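Local coordinates for protein malate Synthase (PDB 3OYZ) that catalyses the magnesium-dependent Claisen condensation of acetyl-CoA with glyoxylate and the hydrolysis of malyl-CoA that yields malate in the glyoxylate cycle, at residues 361-369 and 381-389. Sequence-based numbering, arbitrary orientation.
Sequences RGAIAMTQS and IEKDRMWDE. With ACO (acetyl coenzyme *a), chain B.
Ile364 and Trp387 exchange two backbone hydrogen bonds, the straighter running from Trp387 N to Ile364 O (2.8 Å, 179° at the hydrogen). Met366 with Arg385 and Gln368 with Lys383 repeat the exchange, pairing 364-369 and 382-387 as a two-stranded antiparallel sheet, separate from the parallel sheet of the TIM barrel. Beyond Ile364, a water bridges Gly362 O and Glu389 N. On the face carrying Ala365, Thr367 and Asp384, Thr367 OG1 gives Asp384 OD1 a weak bond (3.2 Å), while Asp384 OD2 is salt-bridged to Arg236, an acetyl-CoA-binding residue.

The other face holds a Met-aromatic contact. With CG anti to the backbone N (chi1 -167°), Met366 lays SD over the indole of Trp387, 3.8 Å from the centroid of its five-membered ring, and the bent end adds a CH-pi contact from CE. Replacing the Trp387 indole by an alanine is likely to leave the Met366 thioether without its aromatic partner and to open a gap toward helix 343-358.

Ala363, Met386 and Asp388 line the acetyl-CoA pocket, bringing Asp388 OD2, of the predicted proton acceptor, 3.3 Å from the acetyl carbonyl carbon C. Asp388 also stands at the N-cap of helix 389-395, its OD1 weakly bonded to Ala390 N. Ile364, Met366 and Trp387 pack on helix 343-358, and Gln368 reaches strand 337-339.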
ATOM      1  N   ARG A 361     -23.047  23.196 -18.728  1.00 68.87           N
ATOM      2  CA  ARG A 361     -22.826  22.854 -17.317  1.00 70.47           C
ATOM      3  C   ARG A 361     -21.745  21.777 -17.117  1.00 68.94           C
ATOM      4  O   ARG A 361     -21.841  20.650 -17.608  1.00 69.41           O
ATOM      5  CB  ARG A 361     -24.133  22.521 -16.564  1.00 71.46           C
ATOM      6  CG  ARG A 361     -24.521  23.548 -15.465  1.00 75.18           C
ATOM      7  CD  ARG A 361     -25.553  23.008 -14.475  1.00 81.68           C
ATOM      8  NE  ARG A 361     -26.657  22.295 -15.134  1.00 86.63           N
ATOM      9  CZ  ARG A 361     -27.535  21.501 -14.517  1.00 87.31           C
ATOM     10  NH1 ARG A 361     -27.458  21.291 -13.208  1.00 86.39           N
ATOM     11  NH2 ARG A 361     -28.487  20.890 -15.212  1.00 87.08           N
ATOM     12  N   GLY A 362     -20.704  22.142 -16.378  1.00 68.05           N
ATOM     13  CA  GLY A 362     -19.615  21.218 -16.087  1.00 66.92           C
ATOM     14  C   GLY A 362     -19.895  20.178 -15.015  1.00 66.42           C
ATOM     15  O   GLY A 362     -19.518  19.013 -15.180  1.00 65.85           O
ATOM     16  N   ALA A 363     -20.490  20.610 -13.905  1.00 64.90           N
ATOM     17  CA  ALA A 363     -20.876  19.730 -12.801  1.00 65.39           C
ATOM     18  C   ALA A 363     -22.381  19.772 -12.470  1.00 64.71           C
ATOM     19  O   ALA A 363     -22.982  20.857 -12.391  1.00 65.14           O
ATOM     20  CB  ALA A 363     -20.030  20.034 -11.553  1.00 65.01           C
ATOM     21  N   ILE A 364     -22.959  18.591 -12.241  1.00 63.62           N
ATOM     22  CA  ILE A 364     -24.404  18.421 -11.995  1.00 61.77           C
ATOM     23  C   ILE A 364     -24.596  17.374 -10.908  1.00 62.95           C
ATOM     24  O   ILE A 364     -23.764  16.470 -10.755  1.00 61.10           O
ATOM     25  CB  ILE A 364     -25.158  18.004 -13.281  1.00 60.62           C
ATOM     26  CG1 ILE A 364     -24.789  16.581 -13.741  1.00 58.65           C
ATOM     27  CG2 ILE A 364     -24.882  19.024 -14.392  1.00 58.60           C
ATOM     28  CD1 ILE A 364     -25.709  15.964 -14.806  1.00 54.97           C
ATOM     29  N   ALA A 365     -25.666  17.503 -10.132  1.00 62.64           N
ATOM     30  CA  ALA A 365     -26.028  16.437  -9.201  1.00 64.87           C
ATOM     31  C   ALA A 365     -26.929  15.499 -10.013  1.00 65.95           C
ATOM     32  O   ALA A 365     -27.924  15.954 -10.577  1.00 67.42           O
ATOM     33  CB  ALA A 365     -26.721  16.995  -7.923  1.00 63.90           C
ATOM     34  N   MET A 366     -26.545  14.235 -10.176  1.00 67.10           N
ATOM     35  CA  MET A 366     -27.386  13.266 -10.868  1.00 68.02           C
ATOM     36  C   MET A 366     -28.086  12.394  -9.834  1.00 69.14           C
ATOM     37  O   MET A 366     -27.549  12.186  -8.738  1.00 69.36           O
ATOM     38  CB  MET A 366     -26.575  12.401 -11.818  1.00 68.11           C
ATOM     39  CG  MET A 366     -27.417  11.589 -12.778  1.00 68.26           C
ATOM     40  SD  MET A 366     -26.245  10.854 -13.931  1.00 74.24           S
ATOM     41  CE  MET A 366     -25.833  12.252 -14.983  1.00 66.59           C
ATOM     42  N   THR A 367     -29.275  11.906 -10.194  1.00 70.03           N
ATOM     43  CA  THR A 367     -30.238  11.368  -9.230  1.00 70.43           C
ATOM     44  C   THR A 367     -30.720   9.968  -9.592  1.00 70.92           C
ATOM     45  O   THR A 367     -31.060   9.699 -10.743  1.00 70.49           O
ATOM     46  CB  THR A 367     -31.423  12.342  -9.048  1.00 70.51           C
ATOM     47  OG1 THR A 367     -30.991  13.474  -8.279  1.00 69.91           O
ATOM     48  CG2 THR A 367     -32.559  11.680  -8.322  1.00 71.38           C
ATOM     49  N   GLN A 368     -30.683   9.073  -8.609  1.00 71.93           N
ATOM     50  CA  GLN A 368     -31.394   7.796  -8.678  1.00 73.68           C
ATOM     51  C   GLN A 368     -32.524   7.858  -7.636  1.00 74.42           C
ATOM     52  O   GLN A 368     -32.272   8.164  -6.460  1.00 74.90           O
ATOM     53  CB  GLN A 368     -30.463   6.599  -8.434  1.00 73.63           C
ATOM     54  CG  GLN A 368     -29.080   6.781  -9.056  1.00 74.19           C
ATOM     55  CD  GLN A 368     -28.017   5.863  -8.479  1.00 73.63           C
ATOM     56  OE1 GLN A 368     -27.722   5.881  -7.279  1.00 72.02           O
ATOM     57  NE2 GLN A 368     -27.413   5.071  -9.356  1.00 69.46           N
ATOM     58  N   SER A 369     -33.747   7.605  -8.111  1.00 75.16           N
ATOM     59  CA  SER A 369     -35.041   7.657  -7.398  1.00 75.16           C
ATOM     60  C   SER A 369     -35.740   6.284  -7.332  1.00 75.83           C
ATOM     61  O   SER A 369     -35.734   5.524  -8.315  1.00 75.21           O
ATOM     62  CB  SER A 369     -35.977   8.680  -8.072  1.00 75.16           C
ATOM     63  OG  SER A 369     -35.431   9.994  -8.145  1.00 71.97           O
ATOM     64  N   ILE A 381     -37.167   7.400  -1.833  1.00 83.23           N
ATOM     65  CA  ILE A 381     -35.835   7.988  -1.628  1.00 83.02           C
ATOM     66  C   ILE A 381     -35.193   8.553  -2.906  1.00 82.74           C
ATOM     67  O   ILE A 381     -35.604   8.217  -4.027  1.00 82.14           O
ATOM     68  CB  ILE A 381     -34.846   6.982  -0.987  1.00 83.25           C
ATOM     69  CG1 ILE A 381     -34.787   5.693  -1.817  1.00 83.50           C
ATOM     70  CG2 ILE A 381     -35.165   6.733   0.484  1.00 82.02           C
ATOM     71  CD1 ILE A 381     -33.590   4.806  -1.514  1.00 85.98           C
ATOM     72  N   GLU A 382     -34.167   9.385  -2.707  1.00 82.69           N
ATOM     73  CA  GLU A 382     -33.486  10.152  -3.762  1.00 82.33           C
ATOM     74  C   GLU A 382     -31.973  10.222  -3.471  1.00 80.97           C
ATOM     75  O   GLU A 382     -31.550  10.925  -2.550  1.00 81.13           O
ATOM     76  CB  GLU A 382     -34.115  11.547  -3.854  1.00 82.47           C
ATOM     77  CG  GLU A 382     -33.645  12.443  -4.995  1.00 87.38           C
ATOM     78  CD  GLU A 382     -34.741  13.379  -5.503  1.00 92.32           C
ATOM     79  OE1 GLU A 382     -35.669  13.713  -4.733  1.00 93.90           O
ATOM     80  OE2 GLU A 382     -34.693  13.785  -6.686  1.00 95.20           O
ATOM     81  N   LYS A 383     -31.163   9.474  -4.224  1.00 78.99           N
ATOM     82  CA  LYS A 383     -29.709   9.379  -4.005  1.00 76.25           C
ATOM     83  C   LYS A 383     -29.026  10.355  -4.959  1.00 73.11           C
ATOM     84  O   LYS A 383     -29.269  10.263  -6.160  1.00 73.77           O
ATOM     85  CB  LYS A 383     -29.254   7.953  -4.311  1.00 76.81           C
ATOM     86  CG  LYS A 383     -28.276   7.365  -3.311  1.00 79.59           C
ATOM     87  CD  LYS A 383     -28.085   5.881  -3.613  1.00 83.93           C
ATOM     88  CE  LYS A 383     -27.525   5.166  -2.398  1.00 84.12           C
ATOM     89  NZ  LYS A 383     -28.575   5.029  -1.362  1.00 85.09           N
ATOM     90  N   ASP A 384     -28.227  11.292  -4.448  1.00 69.53           N
ATOM     91  CA  ASP A 384     -27.555  12.323  -5.273  1.00 67.04           C
ATOM     92  C   ASP A 384     -26.049  12.055  -5.396  1.00 64.59           C
ATOM     93  O   ASP A 384     -25.385  11.751  -4.414  1.00 64.69           O
ATOM     94  CB  ASP A 384     -27.682  13.746  -4.693  1.00 66.69           C
ATOM     95  CG  ASP A 384     -29.044  14.397  -4.923  1.00 69.36           C
ATOM     96  OD1 ASP A 384     -30.047  13.703  -5.217  1.00 66.85           O
ATOM     97  OD2 ASP A 384     -29.094  15.636  -4.761  1.00 72.41           O
ATOM     98  N   ARG A 385     -25.489  12.222  -6.587  1.00 62.12           N
ATOM     99  CA  ARG A 385     -24.032  12.133  -6.768  1.00 58.57           C
ATOM    100  C   ARG A 385     -23.604  13.237  -7.729  1.00 56.87           C
ATOM    101  O   ARG A 385     -24.257  13.413  -8.773  1.00 55.59           O
ATOM    102  CB  ARG A 385     -23.682  10.773  -7.357  1.00 59.31           C
ATOM    103  CG  ARG A 385     -22.186  10.516  -7.406  1.00 57.87           C
ATOM    104  CD  ARG A 385     -21.864   9.397  -8.381  1.00 53.83           C
ATOM    105  NE  ARG A 385     -20.407   9.220  -8.383  1.00 56.62           N
ATOM    106  CZ  ARG A 385     -19.780   8.176  -8.913  1.00 53.27           C
ATOM    107  NH1 ARG A 385     -20.482   7.215  -9.483  1.00 51.27           N
ATOM    108  NH2 ARG A 385     -18.458   8.117  -8.900  1.00 55.96           N
ATOM    109  N   MET A 386     -22.566  13.997  -7.359  1.00 55.07           N
ATOM    110  CA  MET A 386     -21.917  14.970  -8.262  1.00 53.60           C
ATOM    111  C   MET A 386     -21.288  14.233  -9.450  1.00 53.52           C
ATOM    112  O   MET A 386     -20.525  13.270  -9.255  1.00 51.96           O
ATOM    113  CB  MET A 386     -20.906  15.828  -7.491  1.00 54.25           C
ATOM    114  CG  MET A 386     -20.294  17.055  -8.219  1.00 53.03           C
ATOM    115  SD  MET A 386     -18.936  16.707  -9.397  1.00 63.48           S
ATOM    116  CE  MET A 386     -17.769  15.829  -8.314  1.00 51.63           C
ATOM    117  N   TRP A 387     -21.688  14.625 -10.662  1.00 52.53           N
ATOM    118  CA  TRP A 387     -21.130  14.185 -11.938  1.00 52.57           C
ATOM    119  C   TRP A 387     -20.414  15.325 -12.667  1.00 53.23           C
ATOM    120  O   TRP A 387     -20.903  16.478 -12.730  1.00 52.33           O
ATOM    121  CB  TRP A 387     -22.158  13.616 -12.922  1.00 52.86           C
ATOM    122  CG  TRP A 387     -22.489  12.179 -12.651  1.00 48.99           C
ATOM    123  CD1 TRP A 387     -23.048  11.700 -11.517  1.00 45.89           C
ATOM    124  CD2 TRP A 387     -22.345  11.057 -13.534  1.00 48.69           C
ATOM    125  NE1 TRP A 387     -23.250  10.341 -11.621  1.00 44.82           N
ATOM    126  CE2 TRP A 387     -22.782   9.919 -12.835  1.00 45.47           C
ATOM    127  CE3 TRP A 387     -21.811  10.884 -14.818  1.00 49.61           C
ATOM    128  CZ2 TRP A 387     -22.750   8.637 -13.390  1.00 48.85           C
ATOM    129  CZ3 TRP A 387     -21.798   9.616 -15.365  1.00 48.61           C
ATOM    130  CH2 TRP A 387     -22.255   8.510 -14.653  1.00 46.71           C
ATOM    131  N   ASP A 388     -19.236  14.964 -13.184  1.00 50.92           N
ATOM    132  CA  ASP A 388     -18.525  15.746 -14.172  1.00 49.82           C
ATOM    133  C   ASP A 388     -17.805  14.825 -15.157  1.00 48.68           C
ATOM    134  O   ASP A 388     -18.047  13.612 -15.146  1.00 49.85           O
ATOM    135  CB  ASP A 388     -17.677  16.837 -13.518  1.00 49.64           C
ATOM    136  CG  ASP A 388     -16.545  16.311 -12.643  1.00 53.68           C
ATOM    137  OD1 ASP A 388     -16.085  15.153 -12.778  1.00 50.01           O
ATOM    138  OD2 ASP A 388     -16.046  17.139 -11.846  1.00 57.59           O
ATOM    139  N   GLU A 389     -16.988  15.423 -16.028  1.00 47.39           N
ATOM    140  CA  GLU A 389     -16.351  14.756 -17.165  1.00 46.46           C
ATOM    141  C   GLU A 389     -15.533  13.552 -16.662  1.00 42.73           C
ATOM    142  O   GLU A 389     -15.574  12.496 -17.274  1.00 42.17           O
ATOM    143  CB  GLU A 389     -15.459  15.750 -17.924  1.00 46.60           C
ATOM    144  CG  GLU A 389     -14.626  15.162 -19.059  1.00 51.22           C
ATOM    145  CD  GLU A 389     -15.457  14.598 -20.209  1.00 54.83           C
ATOM    146  OE1 GLU A 389     -16.672  14.850 -20.297  1.00 61.31           O
ATOM    147  OE2 GLU A 389     -14.904  13.895 -21.065  1.00 56.19           O
TER
HETATM  148  N1A ACO B 434     -19.159  26.974  -5.310  1.00 53.78           N
HETATM  149  C2A ACO B 434     -19.908  28.070  -5.081  1.00 55.80           C
HETATM  150  N3A ACO B 434     -21.201  27.961  -4.730  1.00 55.93           N
HETATM  151  C4A ACO B 434     -21.838  26.768  -4.606  1.00 51.48           C
HETATM  152  C5A ACO B 434     -21.038  25.548  -4.848  1.00 52.58           C
HETATM  153  C6A ACO B 434     -19.630  25.707  -5.258  1.00 49.84           C
HETATM  154  N6A ACO B 434     -18.946  24.561  -5.519  1.00 41.53           N
HETATM  155  N7A ACO B 434     -21.846  24.494  -4.677  1.00 51.44           N
HETATM  156  C8A ACO B 434     -23.071  24.985  -4.372  1.00 52.36           C
HETATM  157  N9A ACO B 434     -23.055  26.321  -4.279  1.00 54.36           N
HETATM  158  C1B ACO B 434     -24.257  27.144  -3.925  1.00 55.72           C
HETATM  159  C2B ACO B 434     -25.468  26.510  -4.597  1.00 56.80           C
HETATM  160  O2B ACO B 434     -25.571  27.013  -5.928  1.00 53.85           O
HETATM  161  C3B ACO B 434     -26.612  26.910  -3.687  1.00 57.48           C
HETATM  162  O3B ACO B 434     -26.841  28.274  -4.056  1.00 66.57           O
HETATM  163  P3B ACO B 434     -28.243  29.114  -3.851  1.00 68.62           P
HETATM  164  O7A ACO B 434     -27.843  29.940  -2.638  1.00 59.08           O
HETATM  165  O8A ACO B 434     -29.232  27.983  -3.656  1.00 62.26           O
HETATM  166  O9A ACO B 434     -28.488  29.882  -5.130  1.00 63.28           O
HETATM  167  C4B ACO B 434     -25.962  26.847  -2.314  1.00 60.24           C
HETATM  168  O4B ACO B 434     -24.570  27.123  -2.520  1.00 61.14           O
HETATM  169  C5B ACO B 434     -26.072  25.456  -1.701  1.00 59.85           C
HETATM  170  O5B ACO B 434     -25.900  24.518  -2.764  1.00 57.79           O
HETATM  171  P1A ACO B 434     -26.232  22.958  -2.594  1.00 61.45           P
HETATM  172  O1A ACO B 434     -27.683  22.640  -2.426  1.00 64.37           O
HETATM  173  O2A ACO B 434     -25.374  22.527  -1.441  1.00 62.49           O
HETATM  174  O3A ACO B 434     -25.750  22.150  -3.890  1.00 61.06           O
HETATM  175  P2A ACO B 434     -26.544  22.207  -5.281  1.00 60.67           P
HETATM  176  O4A ACO B 434     -26.805  23.678  -5.339  1.00 59.23           O
HETATM  177  O5A ACO B 434     -27.465  21.005  -5.322  1.00 59.56           O
HETATM  178  O6A ACO B 434     -25.470  21.836  -6.445  1.00 60.87           O
HETATM  179  CBP ACO B 434     -23.424  20.861  -7.401  1.00 52.29           C
HETATM  180  CCP ACO B 434     -24.608  20.687  -6.442  1.00 52.71           C
HETATM  181  CDP ACO B 434     -23.911  21.080  -8.833  1.00 50.23           C
HETATM  182  CEP ACO B 434     -22.644  19.553  -7.380  1.00 53.70           C
HETATM  183  CAP ACO B 434     -22.543  22.064  -7.043  1.00 47.03           C
HETATM  184  OAP ACO B 434     -22.330  21.945  -5.644  1.00 44.25           O
HETATM  185  C9P ACO B 434     -21.193  22.078  -7.730  1.00 51.07           C
HETATM  186  O9P ACO B 434     -21.118  22.328  -8.938  1.00 51.97           O
HETATM  187  N8P ACO B 434     -20.130  21.775  -6.965  1.00 50.03           N
HETATM  188  C7P ACO B 434     -18.799  21.784  -7.559  1.00 48.96           C
HETATM  189  C6P ACO B 434     -18.530  20.587  -8.483  1.00 49.60           C
HETATM  190  C5P ACO B 434     -17.040  20.631  -8.766  1.00 46.12           C
HETATM  191  O5P ACO B 434     -16.348  21.511  -8.258  1.00 45.07           O
HETATM  192  N4P ACO B 434     -16.570  19.644  -9.527  1.00 46.02           N
HETATM  193  C3P ACO B 434     -15.172  19.472  -9.884  1.00 43.71           C
HETATM  194  C2P ACO B 434     -14.320  19.081  -8.674  1.00 44.36           C
HETATM  195  S1P ACO B 434     -14.461  17.320  -8.750  1.00 49.96           S
HETATM  196  C   ACO B 434     -13.411  16.716  -9.920  1.00 49.65           C
HETATM  197  O   ACO B 434     -12.904  17.403 -10.785  1.00 49.96           O
HETATM  198  CH3 ACO B 434     -13.157  15.240  -9.893  1.00 48.62           C
HETATM  199  O   HOH W   1     -16.943  18.444 -16.466  1.00 57.00           O